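Local structure of KLLA0E08119p (Kluyveromyces lactis, 3VA7) at residues P493-Y498 / G611-Y616; A954-N959 / L1009-N1014; V1195-A1200 / E1204-A1209. The protein probably uses ATP, bicarbonate and biotin to carboxylate urea to urea-1-carboxylate, this chain being the urea carboxylase part of a larger enzyme that probably also hydrolyses that product. All coordinates share one frame; numbering follows the deposited sequence.

Contact 1 (P493-Y498 / G611-Y616); sequences PGRTGY and GNMGGY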
ATOM      1  N   PRO A 493      14.472  10.851  -7.913  1.00 26.05           N
ATOM      2  CA  PRO A 493      15.262   9.863  -7.172  1.00 26.08           C
ATOM      3  C   PRO A 493      14.475   8.835  -6.358  1.00 26.60           C
ATOM      4  O   PRO A 493      15.073   7.888  -5.846  1.00 27.59           O
ATOM      5  CB  PRO A 493      16.118  10.715  -6.236  1.00 25.47           C
ATOM      6  CG  PRO A 493      15.339  12.017  -6.088  1.00 24.39           C
ATOM      7  CD  PRO A 493      14.482  12.182  -7.242  1.00 25.63           C
ATOM      8  N   GLY A 494      13.163   8.977  -6.270  1.00 26.98           N
ATOM      9  CA  GLY A 494      12.344   7.983  -5.536  1.00 26.49           C
ATOM     10  C   GLY A 494      11.892   8.540  -4.193  1.00 26.71           C
ATOM     11  O   GLY A 494      11.762   9.765  -4.005  1.00 25.14           O
ATOM     12  N   ARG A 495      11.658   7.636  -3.248  1.00 26.72           N
ATOM     13  CA  ARG A 495      11.057   8.007  -1.971  1.00 25.83           C
ATOM     14  C   ARG A 495      12.198   8.360  -1.084  1.00 25.38           C
ATOM     15  O   ARG A 495      12.595   7.559  -0.238  1.00 25.73           O
ATOM     16  CB  ARG A 495      10.260   6.813  -1.396  1.00 26.74           C
ATOM     17  CG  ARG A 495       9.346   7.129  -0.225  1.00 24.77           C
ATOM     18  CD  ARG A 495       8.200   6.148  -0.137  1.00 21.06           C
ATOM     19  NE  ARG A 495       7.129   6.462  -1.064  1.00 20.73           N
ATOM     20  CZ  ARG A 495       6.792   5.690  -2.106  1.00 22.27           C
ATOM     21  NH1 ARG A 495       7.439   4.554  -2.346  1.00 16.94           N
ATOM     22  NH2 ARG A 495       5.815   6.068  -2.935  1.00 19.08           N
ATOM     23  N   THR A 496      12.767   9.544  -1.272  1.00 24.62           N
ATOM     24  CA  THR A 496      13.935   9.917  -0.446  1.00 24.63           C
ATOM     25  C   THR A 496      13.402  10.644   0.783  1.00 23.49           C
ATOM     26  O   THR A 496      12.265  11.103   0.772  1.00 21.85           O
ATOM     27  CB  THR A 496      14.942  10.854  -1.198  1.00 25.44           C
ATOM     28  OG1 THR A 496      14.260  12.066  -1.545  1.00 26.78           O
ATOM     29  CG2 THR A 496      15.472  10.226  -2.484  1.00 24.11           C
ATOM     30  N   GLY A 497      14.222  10.724   1.831  1.00 22.95           N
ATOM     31  CA  GLY A 497      13.882  11.510   3.000  1.00 22.47           C
ATOM     32  C   GLY A 497      13.740  10.696   4.270  1.00 23.23           C
ATOM     33  O   GLY A 497      13.609  11.265   5.351  1.00 22.46           O
ATOM     34  N   TYR A 498      13.760   9.358   4.139  1.00 23.19           N
ATOM     35  CA  TYR A 498      13.274   8.478   5.196  1.00 22.33           C
ATOM     36  C   TYR A 498      14.078   7.212   5.403  1.00 22.30           C
ATOM     37  O   TYR A 498      13.600   6.285   6.019  1.00 24.09           O
ATOM     38  CB  TYR A 498      11.817   8.110   4.966  1.00 21.80           C
ATOM     39  CG  TYR A 498      10.855   9.245   4.756  1.00 21.76           C
ATOM     40  CD1 TYR A 498      10.227   9.877   5.820  1.00 23.72           C
ATOM     41  CD2 TYR A 498      10.520   9.656   3.487  1.00 24.85           C
ATOM     42  CE1 TYR A 498       9.256  10.916   5.626  1.00 23.12           C
ATOM     43  CE2 TYR A 498       9.582  10.686   3.267  1.00 24.67           C
ATOM     44  CZ  TYR A 498       8.953  11.300   4.335  1.00 27.20           C
ATOM     45  OH  TYR A 498       8.040  12.317   4.064  1.00 31.43           O
ATOM     46  N   GLY A 611       5.627  -3.106   0.695  1.00 26.07           N
ATOM     47  CA  GLY A 611       4.845  -2.288   1.622  1.00 26.34           C
ATOM     48  C   GLY A 611       3.482  -1.828   1.071  1.00 27.12           C
ATOM     49  O   GLY A 611       2.799  -1.003   1.694  1.00 26.75           O
ATOM     50  N   ASN A 612       3.072  -2.363  -0.081  1.00 27.38           N
ATOM     51  CA  ASN A 612       1.821  -1.951  -0.744  1.00 28.12           C
ATOM     52  C   ASN A 612       1.690  -0.450  -0.791  1.00 28.14           C
ATOM     53  O   ASN A 612       0.632   0.098  -0.514  1.00 28.70           O
ATOM     54  CB  ASN A 612       0.592  -2.618  -0.126  1.00 28.17           C
ATOM     55  CG  ASN A 612       0.636  -4.140  -0.281  1.00 31.67           C
ATOM     56  OD1 ASN A 612       0.342  -4.667  -1.350  1.00 35.51           O
ATOM     57  ND2 ASN A 612       1.037  -4.847   0.773  1.00 33.82           N
ATOM     58  N   MET A 613       2.783   0.196  -1.174  1.00 27.78           N
ATOM     59  CA  MET A 613       2.938   1.616  -1.075  1.00 28.71           C
ATOM     60  C   MET A 613       3.238   2.241  -2.442  1.00 29.62           C
ATOM     61  O   MET A 613       4.150   1.811  -3.134  1.00 29.43           O
ATOM     62  CB  MET A 613       4.153   1.900  -0.193  1.00 28.54           C
ATOM     63  CG  MET A 613       3.874   2.049   1.233  1.00 29.87           C
ATOM     64  SD  MET A 613       5.365   1.785   2.218  1.00 31.08           S
ATOM     65  CE  MET A 613       6.357   3.273   1.844  1.00 27.11           C
ATOM     66  N   GLY A 614       2.528   3.294  -2.804  1.00 30.57           N
ATOM     67  CA  GLY A 614       2.949   4.082  -3.948  1.00 32.50           C
ATOM     68  C   GLY A 614       2.579   3.389  -5.228  1.00 33.68           C
ATOM     69  O   GLY A 614       1.843   2.406  -5.217  1.00 33.74           O
ATOM     70  N   GLY A 615       3.071   3.926  -6.340  1.00 34.93           N
ATOM     71  CA  GLY A 615       2.792   3.367  -7.678  1.00 34.36           C
ATOM     72  C   GLY A 615       1.324   3.269  -8.032  1.00 34.10           C
ATOM     73  O   GLY A 615       0.518   4.095  -7.627  1.00 33.61           O
ATOM     74  N   TYR A 616       0.997   2.279  -8.846  1.00 34.97           N
ATOM     75  CA  TYR A 616      -0.387   1.919  -9.127  1.00 35.90           C
ATOM     76  C   TYR A 616      -0.930   1.045  -7.980  1.00 36.81           C
ATOM     77  O   TYR A 616      -0.748  -0.185  -7.906  1.00 36.36           O
ATOM     78  CB  TYR A 616      -0.543   1.234 -10.483  1.00 35.44           C
ATOM     79  CG  TYR A 616      -1.990   1.046 -10.818  1.00 39.06           C
ATOM     80  CD1 TYR A 616      -2.772   2.119 -11.301  1.00 41.03           C
ATOM     81  CD2 TYR A 616      -2.610  -0.189 -10.604  1.00 41.36           C
ATOM     82  CE1 TYR A 616      -4.121   1.941 -11.571  1.00 43.75           C
ATOM     83  CE2 TYR A 616      -3.946  -0.376 -10.867  1.00 43.76           C
ATOM     84  CZ  TYR A 616      -4.701   0.683 -11.351  1.00 45.49           C
ATOM     85  OH  TYR A 616      -6.045   0.454 -11.601  1.00 48.04           O
TER
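Arg-495 reaches from one loop into another and meets Met-613 and Gly-614. Its CB points toward 611-616, and with CG opposite the backbone N (chi1 -168°) the chain continues out from the backbone; a bend at chi3 (-80°) then turns the guanidinium. Two parts of the side chain do the touching. Halfway along, CD of Arg-495 meets the methyl CE of Met-613 at 3.9 Å, the two chains passing at a slant. At the end, NH2 of Arg-495 lies 3.6 Å from CA of Gly-614, with the glycine neither squarely over the guanidinium nor at its rim. Met-613 is also bent at chi3 (71°), which places CE beside CD of Arg-495. The positive phi at Gly-614 is one that glycine tolerates easily. The charged end is gripped from elsewhere: NE bonds to the carbonyl of Tyr-601 and NH2 to that of Ser-606, which fixes the plane of the group. The backbone at Arg-495 makes an inverse gamma turn, and Asn-612 and Met-613 form a G1 beta bulge. The loops follow strands 488-490 and 587-592, two strands of one antiparallel sheet with 529-533 between them, and a buried arginine, bonded to main-chain carbonyls of the loop after 587-592, joins these two loops of the carboxyltransferase part of the enzyme.

Contact 2 (A954-N959 / L1009-N1014); sequences APWLPN and LGTKYN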
ATOM      1  N   ALA A 954      20.716 -26.528  10.799  1.00 29.29           N
ATOM      2  CA  ALA A 954      21.585 -25.458  11.266  1.00 28.24           C
ATOM      3  C   ALA A 954      21.479 -25.529  12.752  1.00 27.31           C
ATOM      4  O   ALA A 954      20.548 -26.123  13.234  1.00 27.56           O
ATOM      5  CB  ALA A 954      21.121 -24.112  10.744  1.00 27.76           C
ATOM      6  N   PRO A 955      22.469 -24.994  13.495  1.00 27.01           N
ATOM      7  CA  PRO A 955      22.344 -25.120  14.937  1.00 25.98           C
ATOM      8  C   PRO A 955      21.124 -24.374  15.481  1.00 26.55           C
ATOM      9  O   PRO A 955      20.806 -24.519  16.668  1.00 26.48           O
ATOM     10  CB  PRO A 955      23.642 -24.472  15.452  1.00 26.22           C
ATOM     11  CG  PRO A 955      24.600 -24.594  14.330  1.00 25.59           C
ATOM     12  CD  PRO A 955      23.820 -24.544  13.077  1.00 26.03           C
ATOM     13  N   TRP A 956      20.457 -23.542  14.661  1.00 26.62           N
ATOM     14  CA  TRP A 956      19.316 -22.734  15.187  1.00 27.07           C
ATOM     15  C   TRP A 956      18.019 -23.295  14.655  1.00 27.58           C
ATOM     16  O   TRP A 956      16.952 -22.689  14.738  1.00 28.26           O
ATOM     17  CB  TRP A 956      19.451 -21.206  14.866  1.00 26.62           C
ATOM     18  CG  TRP A 956      19.405 -20.892  13.394  1.00 25.06           C
ATOM     19  CD1 TRP A 956      18.296 -20.616  12.615  1.00 25.22           C
ATOM     20  CD2 TRP A 956      20.512 -20.887  12.518  1.00 23.08           C
ATOM     21  NE1 TRP A 956      18.670 -20.421  11.293  1.00 23.02           N
ATOM     22  CE2 TRP A 956      20.036 -20.576  11.228  1.00 22.74           C
ATOM     23  CE3 TRP A 956      21.880 -21.093  12.702  1.00 26.17           C
ATOM     24  CZ2 TRP A 956      20.877 -20.472  10.145  1.00 24.44           C
ATOM     25  CZ3 TRP A 956      22.717 -20.998  11.609  1.00 25.14           C
ATOM     26  CH2 TRP A 956      22.212 -20.705  10.347  1.00 24.04           C
ATOM     27  N   LEU A 957      18.133 -24.457  14.054  1.00 28.35           N
ATOM     28  CA  LEU A 957      17.021 -25.121  13.410  1.00 28.04           C
ATOM     29  C   LEU A 957      16.939 -26.438  14.160  1.00 28.89           C
ATOM     30  O   LEU A 957      17.947 -26.893  14.704  1.00 30.61           O
ATOM     31  CB  LEU A 957      17.377 -25.342  11.969  1.00 26.47           C
ATOM     32  CG  LEU A 957      17.385 -24.084  11.135  1.00 26.98           C
ATOM     33  CD1 LEU A 957      17.728 -24.496   9.688  1.00 25.03           C
ATOM     34  CD2 LEU A 957      15.997 -23.397  11.182  1.00 26.22           C
ATOM     35  N   PRO A 958      15.768 -27.069  14.205  1.00 28.95           N
ATOM     36  CA  PRO A 958      14.519 -26.771  13.500  1.00 29.18           C
ATOM     37  C   PRO A 958      13.635 -25.706  14.163  1.00 28.68           C
ATOM     38  O   PRO A 958      12.772 -25.142  13.482  1.00 29.00           O
ATOM     39  CB  PRO A 958      13.801 -28.151  13.498  1.00 29.82           C
ATOM     40  CG  PRO A 958      14.250 -28.805  14.757  1.00 28.47           C
ATOM     41  CD  PRO A 958      15.686 -28.326  14.977  1.00 28.88           C
ATOM     42  N   ASN A 959      13.857 -25.438  15.454  1.00 27.93           N
ATOM     43  CA  ASN A 959      13.045 -24.514  16.225  1.00 27.96           C
ATOM     44  C   ASN A 959      13.902 -23.400  16.872  1.00 28.73           C
ATOM     45  O   ASN A 959      14.746 -23.693  17.744  1.00 28.68           O
ATOM     46  CB  ASN A 959      12.274 -25.264  17.331  1.00 27.58           C
ATOM     47  CG  ASN A 959      11.454 -24.306  18.246  1.00 28.92           C
ATOM     48  OD1 ASN A 959      12.030 -23.597  19.099  1.00 28.94           O
ATOM     49  ND2 ASN A 959      10.108 -24.280  18.062  1.00 24.33           N
ATOM     50  N   LEU A1009      22.299 -14.818  24.615  1.00 29.08           N
ATOM     51  CA  LEU A1009      23.112 -15.115  23.449  1.00 28.14           C
ATOM     52  C   LEU A1009      22.229 -15.622  22.291  1.00 27.32           C
ATOM     53  O   LEU A1009      21.074 -16.013  22.491  1.00 27.50           O
ATOM     54  CB  LEU A1009      24.111 -16.164  23.822  1.00 29.15           C
ATOM     55  CG  LEU A1009      25.237 -15.898  24.834  1.00 31.49           C
ATOM     56  CD1 LEU A1009      26.129 -17.134  24.842  1.00 30.36           C
ATOM     57  CD2 LEU A1009      26.075 -14.641  24.441  1.00 31.20           C
ATOM     58  N   GLY A1010      22.756 -15.649  21.081  1.00 26.03           N
ATOM     59  CA  GLY A1010      21.936 -16.019  19.935  1.00 24.22           C
ATOM     60  C   GLY A1010      22.754 -15.880  18.691  1.00 24.80           C
ATOM     61  O   GLY A1010      23.989 -15.928  18.757  1.00 25.94           O
ATOM     62  N   THR A1011      22.098 -15.697  17.559  1.00 23.88           N
ATOM     63  CA  THR A1011      22.788 -15.459  16.321  1.00 25.20           C
ATOM     64  C   THR A1011      21.716 -15.082  15.307  1.00 25.74           C
ATOM     65  O   THR A1011      20.530 -15.345  15.512  1.00 26.26           O
ATOM     66  CB  THR A1011      23.551 -16.704  15.771  1.00 26.00           C
ATOM     67  OG1 THR A1011      24.249 -16.334  14.578  1.00 28.93           O
ATOM     68  CG2 THR A1011      22.587 -17.857  15.352  1.00 25.97           C
ATOM     69  N   LYS A1012      22.139 -14.473  14.217  1.00 25.92           N
ATOM     70  CA  LYS A1012      21.245 -14.116  13.155  1.00 26.83           C
ATOM     71  C   LYS A1012      21.413 -15.208  12.130  1.00 28.06           C
ATOM     72  O   LYS A1012      22.416 -15.944  12.172  1.00 29.43           O
ATOM     73  CB  LYS A1012      21.634 -12.746  12.641  1.00 26.66           C
ATOM     74  CG  LYS A1012      21.226 -11.617  13.650  1.00 24.65           C
ATOM     75  CD  LYS A1012      22.354 -10.632  13.888  1.00 24.24           C
ATOM     76  CE  LYS A1012      21.869  -9.423  14.623  1.00 24.95           C
ATOM     77  NZ  LYS A1012      22.953  -8.465  14.830  1.00 26.63           N
ATOM     78  N   TYR A1013      20.442 -15.386  11.248  1.00 27.84           N
ATOM     79  CA  TYR A1013      20.523 -16.510  10.341  1.00 27.97           C
ATOM     80  C   TYR A1013      21.761 -16.454   9.416  1.00 28.72           C
ATOM     81  O   TYR A1013      22.315 -15.372   9.127  1.00 28.65           O
ATOM     82  CB  TYR A1013      19.250 -16.584   9.499  1.00 28.18           C
ATOM     83  CG  TYR A1013      18.013 -17.242  10.141  1.00 28.11           C
ATOM     84  CD1 TYR A1013      17.718 -17.111  11.530  1.00 25.78           C
ATOM     85  CD2 TYR A1013      17.105 -17.957   9.347  1.00 29.28           C
ATOM     86  CE1 TYR A1013      16.585 -17.700  12.088  1.00 25.78           C
ATOM     87  CE2 TYR A1013      15.929 -18.549   9.909  1.00 27.51           C
ATOM     88  CZ  TYR A1013      15.686 -18.415  11.247  1.00 27.66           C
ATOM     89  OH  TYR A1013      14.551 -18.982  11.750  1.00 28.43           O
ATOM     90  N   ASN A1014      22.206 -17.636   8.979  1.00 28.36           N
ATOM     91  CA  ASN A1014      23.275 -17.766   8.032  1.00 27.23           C
ATOM     92  C   ASN A1014      22.910 -18.786   6.968  1.00 27.52           C
ATOM     93  O   ASN A1014      23.065 -19.990   7.182  1.00 27.37           O
ATOM     94  CB  ASN A1014      24.553 -18.146   8.776  1.00 26.90           C
ATOM     95  CG  ASN A1014      25.651 -18.687   7.853  1.00 28.58           C
ATOM     96  OD1 ASN A1014      26.397 -19.612   8.239  1.00 37.55           O
ATOM     97  ND2 ASN A1014      25.733 -18.170   6.636  1.00 22.95           N
TER
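Thr-1011 is the first residue of 1009-1014 to touch Trp-956, its methyl CG2 standing 4.2 Å from CE3 at the six-membered end of the indole. Its hydroxyl is turned to its own chain, OG1 giving a hydrogen bond of 3.0 Å to O of Lys-1012, in the carbonyl plane and on a lone pair. Lys-1012 starts off away from the tryptophan; NZ makes a salt bridge with Asp-728 and bonds to the carbonyl of Gly-755, a residue of the biotin pocket. Tyr-1013 carries the middle of the contact. NE1 of Trp-956 stands 3.2 Å above the phenol plane, over the ring centre, while CD1 of Trp-956 comes 3.4 Å from CE1 of Tyr-1013. The planes are inclined at 44°, so the pair is oblique. Trp-956 gets there with CG between its backbone N and carbonyl carbon (chi1 64°). Tyr-946 meets the tyrosine ring edge-to-face, and Arg-1017 adds a cation-pi contact. Last comes Asn-1014, whose backbone packs round the far end of the indole: N is 3.3 Å from CZ2 of Trp-956, and O lies in the ring plane at its edge, 3.4 Å from CH2. On the indole face opposite CA of Tyr-1013 sits CB of Ala-954, from the type I turn that presents Trp-956. The contact is thus van der Waals and aromatic in character: a buried indole wedged against a loop whose Tyr-1013 side chain is about 8 Å from both bound biotin and bound urea, consistent with a second-shell place beside the carboxyltransferase site.

Contact 3 (V1195-A1200 / E1204-A1209); sequences VIIIEA and EMVVGA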
ATOM      1  N   VAL A1195       0.920 -27.088 -10.584  1.00 40.21           N
ATOM      2  CA  VAL A1195       1.524 -28.433 -10.654  1.00 38.50           C
ATOM      3  C   VAL A1195       2.725 -28.569  -9.765  1.00 37.65           C
ATOM      4  O   VAL A1195       2.793 -29.516  -8.978  1.00 36.97           O
ATOM      5  CB  VAL A1195       2.007 -28.814 -12.054  1.00 38.94           C
ATOM      6  CG1 VAL A1195       2.498 -30.299 -12.064  1.00 36.53           C
ATOM      7  CG2 VAL A1195       0.918 -28.537 -13.114  1.00 38.63           C
ATOM      8  N   ILE A1196       3.688 -27.647  -9.930  1.00 35.97           N
ATOM      9  CA  ILE A1196       4.831 -27.549  -9.021  1.00 34.42           C
ATOM     10  C   ILE A1196       5.184 -26.122  -8.537  1.00 34.12           C
ATOM     11  O   ILE A1196       4.775 -25.124  -9.130  1.00 33.66           O
ATOM     12  CB  ILE A1196       6.086 -28.240  -9.581  1.00 34.60           C
ATOM     13  CG1 ILE A1196       6.782 -27.330 -10.597  1.00 35.51           C
ATOM     14  CG2 ILE A1196       5.757 -29.598 -10.152  1.00 31.91           C
ATOM     15  CD1 ILE A1196       8.257 -27.218 -10.370  1.00 33.74           C
ATOM     16  N   ILE A1197       5.934 -26.045  -7.436  1.00 34.06           N
ATOM     17  CA  ILE A1197       6.374 -24.776  -6.884  1.00 33.57           C
ATOM     18  C   ILE A1197       7.914 -24.638  -6.835  1.00 34.44           C
ATOM     19  O   ILE A1197       8.651 -25.536  -6.408  1.00 34.29           O
ATOM     20  CB  ILE A1197       5.763 -24.537  -5.501  1.00 33.17           C
ATOM     21  CG1 ILE A1197       4.225 -24.467  -5.552  1.00 32.23           C
ATOM     22  CG2 ILE A1197       6.227 -23.254  -4.928  1.00 32.94           C
ATOM     23  CD1 ILE A1197       3.597 -24.499  -4.123  1.00 26.15           C
ATOM     24  N   ILE A1198       8.378 -23.471  -7.254  1.00 35.07           N
ATOM     25  CA  ILE A1198       9.808 -23.139  -7.317  1.00 35.09           C
ATOM     26  C   ILE A1198       9.958 -21.995  -6.354  1.00 35.00           C
ATOM     27  O   ILE A1198       8.993 -21.271  -6.087  1.00 35.39           O
ATOM     28  CB  ILE A1198      10.114 -22.783  -8.864  1.00 36.14           C
ATOM     29  CG1 ILE A1198      10.334 -24.071  -9.664  1.00 35.09           C
ATOM     30  CG2 ILE A1198      11.184 -21.733  -9.168  1.00 34.35           C
ATOM     31  CD1 ILE A1198      11.085 -25.125  -8.892  1.00 38.93           C
ATOM     32  N   GLU A1199      11.123 -21.820  -5.766  1.00 34.90           N
ATOM     33  CA  GLU A1199      11.426 -20.443  -5.305  1.00 34.12           C
ATOM     34  C   GLU A1199      12.308 -19.783  -6.336  1.00 33.45           C
ATOM     35  O   GLU A1199      13.415 -20.265  -6.608  1.00 32.57           O
ATOM     36  CB  GLU A1199      12.077 -20.354  -3.905  1.00 34.36           C
ATOM     37  CG  GLU A1199      12.190 -18.892  -3.398  1.00 31.87           C
ATOM     38  CD  GLU A1199      12.890 -18.761  -2.057  1.00 31.86           C
ATOM     39  OE1 GLU A1199      13.867 -19.507  -1.777  1.00 33.04           O
ATOM     40  OE2 GLU A1199      12.477 -17.882  -1.271  1.00 31.15           O
ATOM     41  N   ALA A1200      11.803 -18.700  -6.909  1.00 32.87           N
ATOM     42  CA  ALA A1200      12.567 -17.853  -7.825  1.00 32.62           C
ATOM     43  C   ALA A1200      12.469 -16.407  -7.352  1.00 33.52           C
ATOM     44  O   ALA A1200      11.356 -15.895  -7.121  1.00 34.00           O
ATOM     45  CB  ALA A1200      12.014 -17.956  -9.197  1.00 32.15           C
ATOM     46  N   GLU A1204       7.428 -17.399  -4.102  1.00 40.49           N
ATOM     47  CA  GLU A1204       6.886 -18.732  -4.245  1.00 41.57           C
ATOM     48  C   GLU A1204       6.279 -18.810  -5.654  1.00 42.42           C
ATOM     49  O   GLU A1204       5.222 -18.244  -5.897  1.00 42.79           O
ATOM     50  CB  GLU A1204       5.857 -18.939  -3.150  1.00 41.06           C
ATOM     51  CG  GLU A1204       4.738 -19.889  -3.485  1.00 42.61           C
ATOM     52  CD  GLU A1204       4.002 -20.424  -2.270  1.00 42.67           C
ATOM     53  OE1 GLU A1204       3.036 -21.191  -2.476  1.00 44.09           O
ATOM     54  OE2 GLU A1204       4.363 -20.092  -1.120  1.00 43.01           O
ATOM     55  N   MET A1205       6.979 -19.462  -6.586  1.00 43.23           N
ATOM     56  CA  MET A1205       6.548 -19.536  -8.008  1.00 45.12           C
ATOM     57  C   MET A1205       5.839 -20.867  -8.363  1.00 45.32           C
ATOM     58  O   MET A1205       6.435 -21.994  -8.353  1.00 44.20           O
ATOM     59  CB  MET A1205       7.725 -19.337  -8.974  1.00 45.68           C
ATOM     60  CG  MET A1205       8.231 -17.921  -9.149  1.00 50.24           C
ATOM     61  SD  MET A1205       7.552 -17.188 -10.631  1.00 57.77           S
ATOM     62  CE  MET A1205       6.144 -16.228 -10.011  1.00 59.30           C
ATOM     63  N   VAL A1206       4.567 -20.716  -8.665  1.00 45.43           N
ATOM     64  CA  VAL A1206       3.771 -21.819  -9.102  1.00 47.63           C
ATOM     65  C   VAL A1206       3.957 -21.946 -10.617  1.00 49.35           C
ATOM     66  O   VAL A1206       3.665 -21.005 -11.366  1.00 50.02           O
ATOM     67  CB  VAL A1206       2.276 -21.584  -8.756  1.00 46.91           C
ATOM     68  CG1 VAL A1206       1.391 -22.506  -9.548  1.00 47.51           C
ATOM     69  CG2 VAL A1206       2.048 -21.775  -7.274  1.00 45.14           C
ATOM     70  N   VAL A1207       4.450 -23.092 -11.077  1.00 50.68           N
ATOM     71  CA  VAL A1207       4.337 -23.398 -12.509  1.00 52.38           C
ATOM     72  C   VAL A1207       3.067 -24.232 -12.699  1.00 53.07           C
ATOM     73  O   VAL A1207       2.890 -25.234 -12.049  1.00 53.80           O
ATOM     74  CB  VAL A1207       5.651 -24.033 -13.129  1.00 52.32           C
ATOM     75  CG1 VAL A1207       6.173 -25.145 -12.277  1.00 52.54           C
ATOM     76  CG2 VAL A1207       5.432 -24.501 -14.572  1.00 51.78           C
ATOM     77  N   GLY A1208       2.173 -23.784 -13.561  1.00 54.24           N
ATOM     78  CA  GLY A1208       0.885 -24.431 -13.704  1.00 55.66           C
ATOM     79  C   GLY A1208       0.516 -24.986 -15.075  1.00 56.86           C
ATOM     80  O   GLY A1208       1.052 -24.592 -16.098  1.00 56.43           O
ATOM     81  N   ALA A1209      -0.444 -25.904 -15.055  1.00 58.31           N
ATOM     82  CA  ALA A1209      -1.021 -26.506 -16.234  1.00 59.65           C
ATOM     83  C   ALA A1209      -1.649 -25.500 -17.212  1.00 61.00           C
ATOM     84  O   ALA A1209      -2.528 -24.672 -16.823  1.00 60.06           O
ATOM     85  CB  ALA A1209      -2.055 -27.533 -15.806  1.00 59.29           C
TER
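The hairpin that carries biotin in the carboxyl carrier domain is built by these two strands, with Lys-1202, at the bound biotin group, in the turn between them. Ile-1198 and Met-1205 form a hydrogen-bonded antiparallel pair: N of Ile-1198 to O of Met-1205 is 2.7 Å, and N of Met-1205 to O of Ile-1198 is 2.8 Å. Further from the turn, N of Val-1207 gives a 2.8 Å bond to O of Ile-1196. O of Val-1207 takes N of Val-1195 at 3.1 Å and, weakly, N of Ile-1196, a classic beta bulge. On one face, Ile-1197 sits between two neighbours. Its CG1, anti to the carbonyl carbon (chi1 -62°), brings that branch to CG2 of Val-1206 at 3.9 Å. CG2 of Ile-1197 lies 4.0 Å from CG of the extended Glu-1204 chain. With an alanine here, a gap would probably open beside CG2 of Val-1206 and the Glu-1204 stem would probably lose its contact with CG2 of the isoleucine. Near the turn, CB of Ala-1200 touches CG of Met-1205, 3.8 Å away. Glu-1199 reaches out of the hairpin to a salt bridge with Arg-945 and a hydrogen bond with Asn-696. Backbone bonds and aliphatic packing therefore shape the hairpin itself, while a charged carboxylate close to the turn ties it to the carboxyltransferase part, consistent with a carrier docked to deliver biotin.

Overall arrangement
Contacts 1 and 2 are buried meetings of loops, whereas contact 3 is a partly buried strand pairing with Glu-1204 and Val-1206 exposed. The chemistry follows: an arginine stem against a methionine methyl in contact 1, its charged end bonded to carbonyls outside the contact; aromatic rings in contact 2; and antiparallel backbone bonds, interrupted by a bulge, in contact 3. Contact 1 is the most central, about 10 Å from the chain centre to its own centre, against about 32 Å for contact 2. No two of them touch; contacts 2 and 3 come nearest, about 12 Å between closest atoms. Helix 937-949 borders both, packing on contact 2 and carrying the arginine that meets the carrier hairpin.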